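Local structure of HAT1-interacting factor 1 (Saccharomyces cerevisiae, 4NQ0) at residues Gly56-Pro61 with Leu214-Arg219; Val279-Phe284 with Gln327-Gln332; Leu285-Leu290 with Leu302-His307. The protein acts as a homodimeric nuclear chaperone for histones H3 and H4, works within the HAT-B histone acetyltransferase complex and also binds H2A-H2B dimers. All coordinates share one frame; numbering follows the deposited sequence.

How the contacts relate
Contact 1 comes first along the chain and stands apart: its centre lies about 32 Å from that of contact 2 and about 33 Å from that of contact 3, on the opposite side of the chain's centre. It seats the loop before helix 61-77 on the end of helix 202-218. Contacts 2 and 3 share helix 273-290, have centres about 9 Å apart and touch through a salt bridge from Glu-283 to Arg-304. Contact 3 joins that helix to helix 298-316 and is nested within the loop closed by contact 2, which reaches on to helix 323-344. All four segments of contacts 2 and 3 fall within residues 248-332, the region that interacts with H2A-H2B.

Contact 1 (Gly56-Pro61 with Leu214-Arg219); sequences GLLPDP and LMLLGR
Leu-216 and Leu-217, on the last turn of helix 202-218, both hold CG anti to the carbonyl carbon, beside the backbone N (chi1 -68° and -69°); Leu-216 points straight at the 56-61 loop, whereas Leu-217 starts off to the flank and reaches Pro-61 with its outer atoms CG and CD2. This is loop-on-helix packing in an all-helical TPR-type fold: the helix belongs to a predicted TPR repeat, while the loop comes from the N-terminal part of the chain, between helices 38-51 and 61-77. Pro-61 fits against both leucines. Pro-61 CB meets Leu-216 CB at 4.1 Å, and Pro-61 CG lies 3.9 Å from Leu-217 CD2. Leu-216 spreads its two methyls over the loop: Leu-216 CD1 approaches the ring carbon Pro-59 CG at 4.2 Å, whereas Leu-216 CD2 is set 4.1 Å from Leu-58 CG. The carbonyl of Pro-59 also touches the leucine, with its O 3.8 Å from Leu-216 CD1. No hydrogen bond crosses between the segments, so shape and apolar surface carry the contact. Phe-64 of helix 61-77 packs on both Pro-59 and Leu-216, extending this apolar patch. Asp-60 occupies the N-cap position, and its OD1 accepts a hydrogen bond from Glu-62 N, capping the start of helix 61-77. At the more open end, Arg-219 runs extended from CG to NE and passes obliquely by Leu-58, whose methyl CD2 comes 3.3 Å from Arg-219 NE.

Contact 2 (Val279-Phe284 with Gln327-Gln332); sequences VIQAEF and QARLAQ
Arg-329 lays its aliphatic chain over one face of the Phe-284 ring, making a CH-pi contact: Arg-329 CG stands 3.7 Å from the ring centroid and 9° off the normal, almost directly above the centre. Phe-284 holds CG anti to its backbone N (chi1 170°), which turns the root of the ring toward helix 323-344. Toward the backbone, Arg-329 CB meets Phe-284 CD1 at 3.7 Å. Gln-332 reaches the same ring from another direction, its CB near the ring plane and 3.9 Å from Phe-284 CE1. Beyond the phenyl group, the extended arginine continues across to helix 273-290. There one guanidinium face rests on Gln-281, with Arg-329 NH1 3.8 Å from Gln-281 CA, while Ile-280 CG2 touches Arg-329 NH1 obliquely at 3.7 Å. No hydrogen bond joins the two segments; NH1 does make a weak one to Gln-326 on its own helix. Further out, Ile-333 packs on Phe-284, and Leu-311 and Leu-312 of helix 298-316 pack on Ile-280. The two segment axes approach to 11.3 Å, and their directions differ by 27°. Such near-parallel spacing of the first and third of three successive helices is consistent with the stacked helical hairpins of a TPR-type fold.

Contact 3 (Leu285-Leu290 with Leu302-His307); sequences LVCDAL and LKRFKH
Cys-287 presents its sulfur to the rim of the Phe-305 ring: SG is 5.1 Å from the centroid and 88° off the normal, an edge-on sulfur-aromatic contact. The nearest ring atom to Cys-287 SG is Phe-305 CD1, at 3.8 Å. The same rim meets the cysteine backbone, with Cys-287 O near the ring plane and 3.5 Å from Phe-305 CE1. Leu-290 CB adds an oblique apolar touch to this carbon. One residue earlier, Arg-304 buries its chain against Leu-290 and Val-286, crossing each at about a right angle; a bend at chi2 (79°) turns CD out of line with the first part of the chain. Arg-304 CB lies 3.7 Å from Leu-290 CD2, and Val-286 CG1 is 3.9 Å from Arg-304 NE. This NE is buried without a hydrogen-bonding partner, but the end of the group is well anchored: NH2 makes a salt bridge to Glu-283 OE1 and NH1 a hydrogen bond to Leu-170 O. His-307 CD2 sits 4.0 Å above one face of the Arg-304 guanidinium, toward its rim, and His-307 NE2 probably hydrogen-bonds to Glu-283 OE2, the other oxygen of that carboxylate. The segments run antiparallel, 148° apart in direction with axes 9.9 Å from each other, consistent with a helical hairpin of a TPR-type fold. Helix 252-266 covers Val-286 and the arginine chain, while helix 323-344 packs on Phe-305 through Asp-336, Ile-337 and Val-340.

Contact 1 (Gly56-Pro61 with Leu214-Arg219)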
loop_
_atom_site.group_PDB
_atom_site.type_symbol
_atom_site.label_atom_id
_atom_site.label_comp_id
_atom_site.label_asym_id
_atom_site.label_seq_id
_atom_site.Cartn_x
_atom_site.Cartn_y
_atom_site.Cartn_z
ATOM N N GLY A 56 -12.835 -23.110 7.456
ATOM C CA GLY A 56 -12.088 -23.262 8.708
ATOM C C GLY A 56 -10.591 -22.995 8.686
ATOM O O GLY A 56 -9.887 -23.375 9.630
ATOM N N LEU A 57 -10.088 -22.350 7.637
ATOM C CA LEU A 57 -8.680 -21.953 7.610
ATOM C C LEU A 57 -8.443 -20.694 6.801
ATOM O O LEU A 57 -8.506 -20.722 5.580
ATOM C CB LEU A 57 -7.802 -23.058 7.037
ATOM C CG LEU A 57 -6.320 -22.673 7.136
ATOM C CD1 LEU A 57 -5.761 -23.088 8.499
ATOM C CD2 LEU A 57 -5.526 -23.275 5.993
ATOM N N LEU A 58 -8.112 -19.607 7.483
ATOM C CA LEU A 58 -7.837 -18.345 6.810
ATOM C C LEU A 58 -6.496 -18.418 6.103
ATOM O O LEU A 58 -5.499 -18.761 6.723
ATOM C CB LEU A 58 -7.843 -17.196 7.815
ATOM C CG LEU A 58 -9.153 -16.413 7.977
ATOM C CD1 LEU A 58 -10.368 -17.228 7.542
ATOM C CD2 LEU A 58 -9.298 -15.919 9.421
ATOM N N PRO A 59 -6.459 -18.081 4.804
ATOM C CA PRO A 59 -5.204 -18.152 4.082
ATOM C C PRO A 59 -4.237 -17.058 4.509
ATOM O O PRO A 59 -4.648 -16.051 5.093
ATOM C CB PRO A 59 -5.624 -17.960 2.630
ATOM C CG PRO A 59 -6.818 -17.182 2.695
ATOM C CD PRO A 59 -7.539 -17.572 3.950
ATOM N N ASP A 60 -2.962 -17.284 4.229
ATOM C CA ASP A 60 -1.903 -16.346 4.568
ATOM C C ASP A 60 -2.095 -15.093 3.715
ATOM O O ASP A 60 -2.203 -15.198 2.503
ATOM C CB ASP A 60 -0.551 -17.005 4.284
ATOM C CG ASP A 60 0.633 -16.202 4.812
ATOM O OD1 ASP A 60 0.611 -14.959 4.731
ATOM O OD2 ASP A 60 1.599 -16.835 5.313
ATOM N N PRO A 61 -2.161 -13.906 4.346
ATOM C CA PRO A 61 -2.300 -12.669 3.557
ATOM C C PRO A 61 -1.178 -12.461 2.531
ATOM O O PRO A 61 -1.392 -11.793 1.517
ATOM C CB PRO A 61 -2.284 -11.556 4.609
ATOM C CG PRO A 61 -1.957 -12.217 5.920
ATOM C CD PRO A 61 -2.171 -13.662 5.799
ATOM N N LEU A 214 -5.870 -6.717 3.114
ATOM C CA LEU A 214 -6.291 -5.809 4.177
ATOM C C LEU A 214 -7.295 -6.489 5.072
ATOM O O LEU A 214 -7.203 -6.424 6.287
ATOM C CB LEU A 214 -6.969 -4.558 3.610
ATOM C CG LEU A 214 -6.121 -3.421 3.071
ATOM C CD1 LEU A 214 -7.052 -2.378 2.460
ATOM C CD2 LEU A 214 -5.250 -2.803 4.170
ATOM N N MET A 215 -8.286 -7.097 4.437
ATOM C CA MET A 215 -9.325 -7.847 5.128
ATOM C C MET A 215 -8.698 -8.833 6.108
ATOM O O MET A 215 -9.090 -8.892 7.273
ATOM C CB MET A 215 -10.192 -8.553 4.075
ATOM C CG MET A 215 -11.120 -9.658 4.531
ATOM S SD MET A 215 -11.711 -10.585 3.080
ATOM C CE MET A 215 -12.426 -9.276 2.074
ATOM N N LEU A 216 -7.715 -9.589 5.637
ATOM C CA LEU A 216 -7.081 -10.635 6.447
ATOM C C LEU A 216 -6.208 -10.050 7.571
ATOM O O LEU A 216 -6.317 -10.463 8.732
ATOM C CB LEU A 216 -6.271 -11.573 5.543
ATOM C CG LEU A 216 -7.127 -12.428 4.598
ATOM C CD1 LEU A 216 -6.315 -13.036 3.458
ATOM C CD2 LEU A 216 -7.856 -13.520 5.389
ATOM N N LEU A 217 -5.360 -9.087 7.222
ATOM C CA LEU A 217 -4.496 -8.413 8.192
ATOM C C LEU A 217 -5.294 -7.657 9.258
ATOM O O LEU A 217 -4.924 -7.657 10.429
ATOM C CB LEU A 217 -3.549 -7.438 7.473
ATOM C CG LEU A 217 -2.465 -8.054 6.588
ATOM C CD1 LEU A 217 -1.866 -7.011 5.653
ATOM C CD2 LEU A 217 -1.374 -8.693 7.442
ATOM N N GLY A 218 -6.394 -7.031 8.843
ATOM C CA GLY A 218 -7.228 -6.224 9.734
ATOM C C GLY A 218 -8.298 -6.969 10.529
ATOM O O GLY A 218 -8.931 -6.392 11.414
ATOM N N ARG A 219 -8.515 -8.243 10.203
ATOM C CA ARG A 219 -9.433 -9.104 10.954
ATOM C C ARG A 219 -9.255 -8.893 12.465
ATOM O O ARG A 219 -8.146 -9.049 12.983
ATOM C CB ARG A 219 -9.168 -10.569 10.606
ATOM C CG ARG A 219 -10.139 -11.576 11.214
ATOM C CD ARG A 219 -9.611 -12.998 11.037
ATOM N NE ARG A 219 -10.302 -13.980 11.884
ATOM C CZ ARG A 219 -9.925 -14.346 13.112
ATOM N NH1 ARG A 219 -10.635 -15.255 13.773
ATOM N NH2 ARG A 219 -8.846 -13.815 13.689
#

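Contact 2 (Val279-Phe284 with Gln327-Gln332)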
loop_
_atom_site.group_PDB
_atom_site.type_symbol
_atom_site.label_atom_id
_atom_site.label_comp_id
_atom_site.label_asym_id
_atom_site.label_seq_id
_atom_site.Cartn_x
_atom_site.Cartn_y
_atom_site.Cartn_z
ATOM N N VAL A 279 7.463 6.609 7.252
ATOM C CA VAL A 279 6.728 7.859 7.367
ATOM C C VAL A 279 7.203 8.826 6.288
ATOM O O VAL A 279 6.395 9.365 5.534
ATOM C CB VAL A 279 6.885 8.476 8.772
ATOM C CG1 VAL A 279 6.337 9.905 8.807
ATOM C CG2 VAL A 279 6.174 7.603 9.801
ATOM N N ILE A 280 8.516 9.019 6.202
ATOM C CA ILE A 280 9.114 9.949 5.244
ATOM C C ILE A 280 8.789 9.532 3.818
ATOM O O ILE A 280 8.427 10.359 2.987
ATOM C CB ILE A 280 10.661 10.026 5.393
ATOM C CG1 ILE A 280 11.069 10.603 6.759
ATOM C CG2 ILE A 280 11.267 10.867 4.275
ATOM C CD1 ILE A 280 10.598 11.995 6.998
ATOM N N GLN A 281 8.928 8.245 3.535
ATOM C CA GLN A 281 8.578 7.712 2.220
ATOM C C GLN A 281 7.119 8.012 1.828
ATOM O O GLN A 281 6.849 8.444 0.712
ATOM C CB GLN A 281 8.830 6.204 2.183
ATOM C CG GLN A 281 8.355 5.551 0.895
ATOM C CD GLN A 281 8.623 4.068 0.845
ATOM O OE1 GLN A 281 8.426 3.346 1.826
ATOM N NE2 GLN A 281 9.048 3.598 -0.317
ATOM N N ALA A 282 6.192 7.775 2.752
ATOM C CA ALA A 282 4.762 8.016 2.516
ATOM C C ALA A 282 4.444 9.509 2.287
ATOM O O ALA A 282 3.653 9.861 1.400
ATOM C CB ALA A 282 3.945 7.476 3.677
ATOM N N GLU A 283 5.072 10.381 3.076
ATOM C CA GLU A 283 4.938 11.826 2.867
ATOM C C GLU A 283 5.383 12.224 1.477
ATOM O O GLU A 283 4.715 13.016 0.823
ATOM C CB GLU A 283 5.744 12.624 3.882
ATOM C CG GLU A 283 5.283 12.473 5.323
ATOM C CD GLU A 283 4.138 13.396 5.709
ATOM O OE1 GLU A 283 3.497 13.987 4.803
ATOM O OE2 GLU A 283 3.887 13.513 6.941
ATOM N N PHE A 284 6.501 11.674 1.007
ATOM C CA PHE A 284 6.990 12.027 -0.335
ATOM C C PHE A 284 6.067 11.498 -1.428
ATOM O O PHE A 284 5.805 12.192 -2.429
ATOM C CB PHE A 284 8.417 11.520 -0.564
ATOM C CG PHE A 284 8.877 11.645 -1.993
ATOM C CD1 PHE A 284 9.234 12.877 -2.515
ATOM C CD2 PHE A 284 8.925 10.534 -2.816
ATOM C CE1 PHE A 284 9.629 13.003 -3.842
ATOM C CE2 PHE A 284 9.331 10.642 -4.142
ATOM C CZ PHE A 284 9.682 11.882 -4.655
ATOM N N GLN A 327 17.951 13.531 -0.269
ATOM C CA GLN A 327 18.292 14.754 -1.001
ATOM C C GLN A 327 17.544 14.821 -2.332
ATOM O O GLN A 327 17.031 15.875 -2.698
ATOM C CB GLN A 327 19.808 14.864 -1.237
ATOM C CG GLN A 327 20.587 15.535 -0.084
ATOM C CD GLN A 327 22.104 15.311 -0.155
ATOM O OE1 GLN A 327 22.617 14.687 -1.093
ATOM N NE2 GLN A 327 22.822 15.821 0.845
ATOM N N ALA A 328 17.488 13.698 -3.048
ATOM C CA ALA A 328 16.728 13.603 -4.297
ATOM C C ALA A 328 15.244 13.926 -4.066
ATOM O O ALA A 328 14.678 14.762 -4.762
ATOM C CB ALA A 328 16.885 12.214 -4.922
ATOM N N ARG A 329 14.637 13.295 -3.062
ATOM C CA ARG A 329 13.229 13.566 -2.712
ATOM C C ARG A 329 12.978 15.044 -2.419
ATOM O O ARG A 329 12.001 15.643 -2.896
ATOM C CB ARG A 329 12.801 12.737 -1.503
ATOM C CG ARG A 329 12.646 11.249 -1.784
ATOM C CD ARG A 329 12.387 10.496 -0.488
ATOM N NE ARG A 329 12.168 9.068 -0.699
ATOM C CZ ARG A 329 12.112 8.157 0.272
ATOM N NH1 ARG A 329 12.259 8.505 1.550
ATOM N NH2 ARG A 329 11.909 6.882 -0.032
ATOM N N LEU A 330 13.879 15.625 -1.638
ATOM C CA LEU A 330 13.784 17.018 -1.233
ATOM C C LEU A 330 13.857 17.943 -2.455
ATOM O O LEU A 330 13.062 18.881 -2.583
ATOM C CB LEU A 330 14.908 17.321 -0.245
ATOM C CG LEU A 330 14.860 18.584 0.606
ATOM C CD1 LEU A 330 13.493 18.789 1.293
ATOM C CD2 LEU A 330 15.998 18.485 1.636
ATOM N N ALA A 331 14.802 17.658 -3.350
ATOM C CA ALA A 331 14.925 18.373 -4.620
ATOM C C ALA A 331 13.644 18.296 -5.457
ATOM O O ALA A 331 13.217 19.292 -6.035
ATOM C CB ALA A 331 16.099 17.823 -5.423
ATOM N N GLN A 332 13.041 17.112 -5.516
ATOM C CA GLN A 332 11.787 16.931 -6.246
ATOM C C GLN A 332 10.644 17.735 -5.626
ATOM O O GLN A 332 9.833 18.328 -6.335
ATOM C CB GLN A 332 11.393 15.453 -6.282
ATOM C CG GLN A 332 10.107 15.185 -7.046
ATOM C CD GLN A 332 10.245 15.498 -8.529
ATOM O OE1 GLN A 332 9.643 16.450 -9.042
ATOM N NE2 GLN A 332 11.051 14.704 -9.220
#

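Contact 3 (Leu285-Leu290 with Leu302-His307)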
loop_
_atom_site.group_PDB
_atom_site.type_symbol
_atom_site.label_atom_id
_atom_site.label_comp_id
_atom_site.label_asym_id
_atom_site.label_seq_id
_atom_site.Cartn_x
_atom_site.Cartn_y
_atom_site.Cartn_z
ATOM N N LEU A 285 5.585 10.266 -1.262
ATOM C CA LEU A 285 4.705 9.670 -2.277
ATOM C C LEU A 285 3.402 10.456 -2.425
ATOM O O LEU A 285 2.902 10.626 -3.531
ATOM C CB LEU A 285 4.433 8.191 -1.966
ATOM C CG LEU A 285 5.626 7.240 -2.112
ATOM C CD1 LEU A 285 5.310 5.871 -1.485
ATOM C CD2 LEU A 285 6.055 7.072 -3.571
ATOM N N VAL A 286 2.868 10.941 -1.313
ATOM C CA VAL A 286 1.730 11.862 -1.320
ATOM C C VAL A 286 1.994 13.063 -2.232
ATOM O O VAL A 286 1.183 13.369 -3.104
ATOM C CB VAL A 286 1.398 12.353 0.104
ATOM C CG1 VAL A 286 0.503 13.610 0.068
ATOM C CG2 VAL A 286 0.741 11.225 0.920
ATOM N N CYS A 287 3.143 13.714 -2.044
ATOM C CA CYS A 287 3.523 14.880 -2.845
ATOM C C CYS A 287 3.726 14.553 -4.315
ATOM O O CYS A 287 3.335 15.337 -5.190
ATOM C CB CYS A 287 4.796 15.523 -2.281
ATOM S SG CYS A 287 4.531 16.172 -0.622
ATOM N N ASP A 288 4.340 13.404 -4.585
ATOM C CA ASP A 288 4.602 12.998 -5.952
ATOM C C ASP A 288 3.301 12.729 -6.720
ATOM O O ASP A 288 3.198 13.076 -7.887
ATOM C CB ASP A 288 5.507 11.765 -6.008
ATOM C CG ASP A 288 6.315 11.706 -7.292
ATOM O OD1 ASP A 288 7.202 12.563 -7.466
ATOM O OD2 ASP A 288 6.059 10.811 -8.124
ATOM N N ALA A 289 2.323 12.120 -6.067
ATOM C CA ALA A 289 1.018 11.910 -6.675
ATOM C C ALA A 289 0.256 13.234 -6.776
ATOM O O ALA A 289 -0.374 13.508 -7.789
ATOM C CB ALA A 289 0.218 10.897 -5.879
ATOM N N LEU A 290 0.348 14.047 -5.727
ATOM C CA LEU A 290 -0.315 15.345 -5.651
ATOM C C LEU A 290 0.023 16.284 -6.800
ATOM O O LEU A 290 -0.816 17.086 -7.204
ATOM C CB LEU A 290 0.024 16.020 -4.318
ATOM C CG LEU A 290 -0.823 17.155 -3.755
ATOM C CD1 LEU A 290 -2.311 16.874 -3.852
ATOM C CD2 LEU A 290 -0.411 17.394 -2.293
ATOM N N LEU A 302 0.424 23.535 -2.225
ATOM C CA LEU A 302 1.581 24.240 -1.676
ATOM C C LEU A 302 1.750 23.972 -0.192
ATOM O O LEU A 302 2.865 23.740 0.267
ATOM C CB LEU A 302 1.490 25.751 -1.923
ATOM C CG LEU A 302 1.800 26.219 -3.349
ATOM C CD1 LEU A 302 1.549 27.734 -3.518
ATOM C CD2 LEU A 302 3.247 25.858 -3.693
ATOM N N LYS A 303 0.645 23.991 0.550
ATOM C CA LYS A 303 0.699 23.731 1.994
ATOM C C LYS A 303 1.233 22.337 2.303
ATOM O O LYS A 303 1.998 22.169 3.246
ATOM C CB LYS A 303 -0.673 23.899 2.642
ATOM C CG LYS A 303 -1.188 25.326 2.623
ATOM C CD LYS A 303 -2.534 25.496 3.350
ATOM C CE LYS A 303 -3.116 26.885 3.034
ATOM N NZ LYS A 303 -4.389 27.214 3.756
ATOM N N ARG A 304 0.823 21.340 1.516
ATOM C CA ARG A 304 1.293 19.961 1.740
ATOM C C ARG A 304 2.751 19.810 1.323
ATOM O O ARG A 304 3.531 19.159 2.023
ATOM C CB ARG A 304 0.435 18.929 0.995
ATOM C CG ARG A 304 0.744 17.482 1.374
ATOM C CD ARG A 304 0.078 17.110 2.694
ATOM N NE ARG A 304 0.600 15.869 3.279
ATOM C CZ ARG A 304 0.046 15.200 4.290
ATOM N NH1 ARG A 304 -1.104 15.601 4.835
ATOM N NH2 ARG A 304 0.641 14.094 4.753
ATOM N N PHE A 305 3.121 20.393 0.186
ATOM C CA PHE A 305 4.513 20.356 -0.243
ATOM C C PHE A 305 5.444 20.967 0.815
ATOM O O PHE A 305 6.491 20.405 1.123
ATOM C CB PHE A 305 4.724 21.097 -1.567
ATOM C CG PHE A 305 4.020 20.489 -2.748
ATOM C CD1 PHE A 305 3.776 19.135 -2.822
ATOM C CD2 PHE A 305 3.641 21.286 -3.815
ATOM C CE1 PHE A 305 3.142 18.591 -3.899
ATOM C CE2 PHE A 305 3.004 20.747 -4.906
ATOM C CZ PHE A 305 2.756 19.390 -4.957
ATOM N N LYS A 306 5.065 22.114 1.366
ATOM C CA LYS A 306 5.913 22.791 2.342
ATOM C C LYS A 306 6.011 22.004 3.639
ATOM O O LYS A 306 7.047 22.002 4.297
ATOM C CB LYS A 306 5.389 24.198 2.621
ATOM C CG LYS A 306 5.678 25.162 1.487
ATOM C CD LYS A 306 4.881 26.448 1.643
ATOM C CE LYS A 306 5.207 27.437 0.538
ATOM N NZ LYS A 306 4.232 28.563 0.514
ATOM N N HIS A 307 4.920 21.354 4.010
ATOM C CA HIS A 307 4.929 20.459 5.151
ATOM C C HIS A 307 5.952 19.329 4.949
ATOM O O HIS A 307 6.718 19.006 5.847
ATOM C CB HIS A 307 3.527 19.889 5.362
ATOM C CG HIS A 307 3.494 18.674 6.231
ATOM N ND1 HIS A 307 3.499 18.743 7.607
ATOM C CD2 HIS A 307 3.472 17.357 5.917
ATOM C CE1 HIS A 307 3.476 17.518 8.104
ATOM N NE2 HIS A 307 3.454 16.660 7.099
#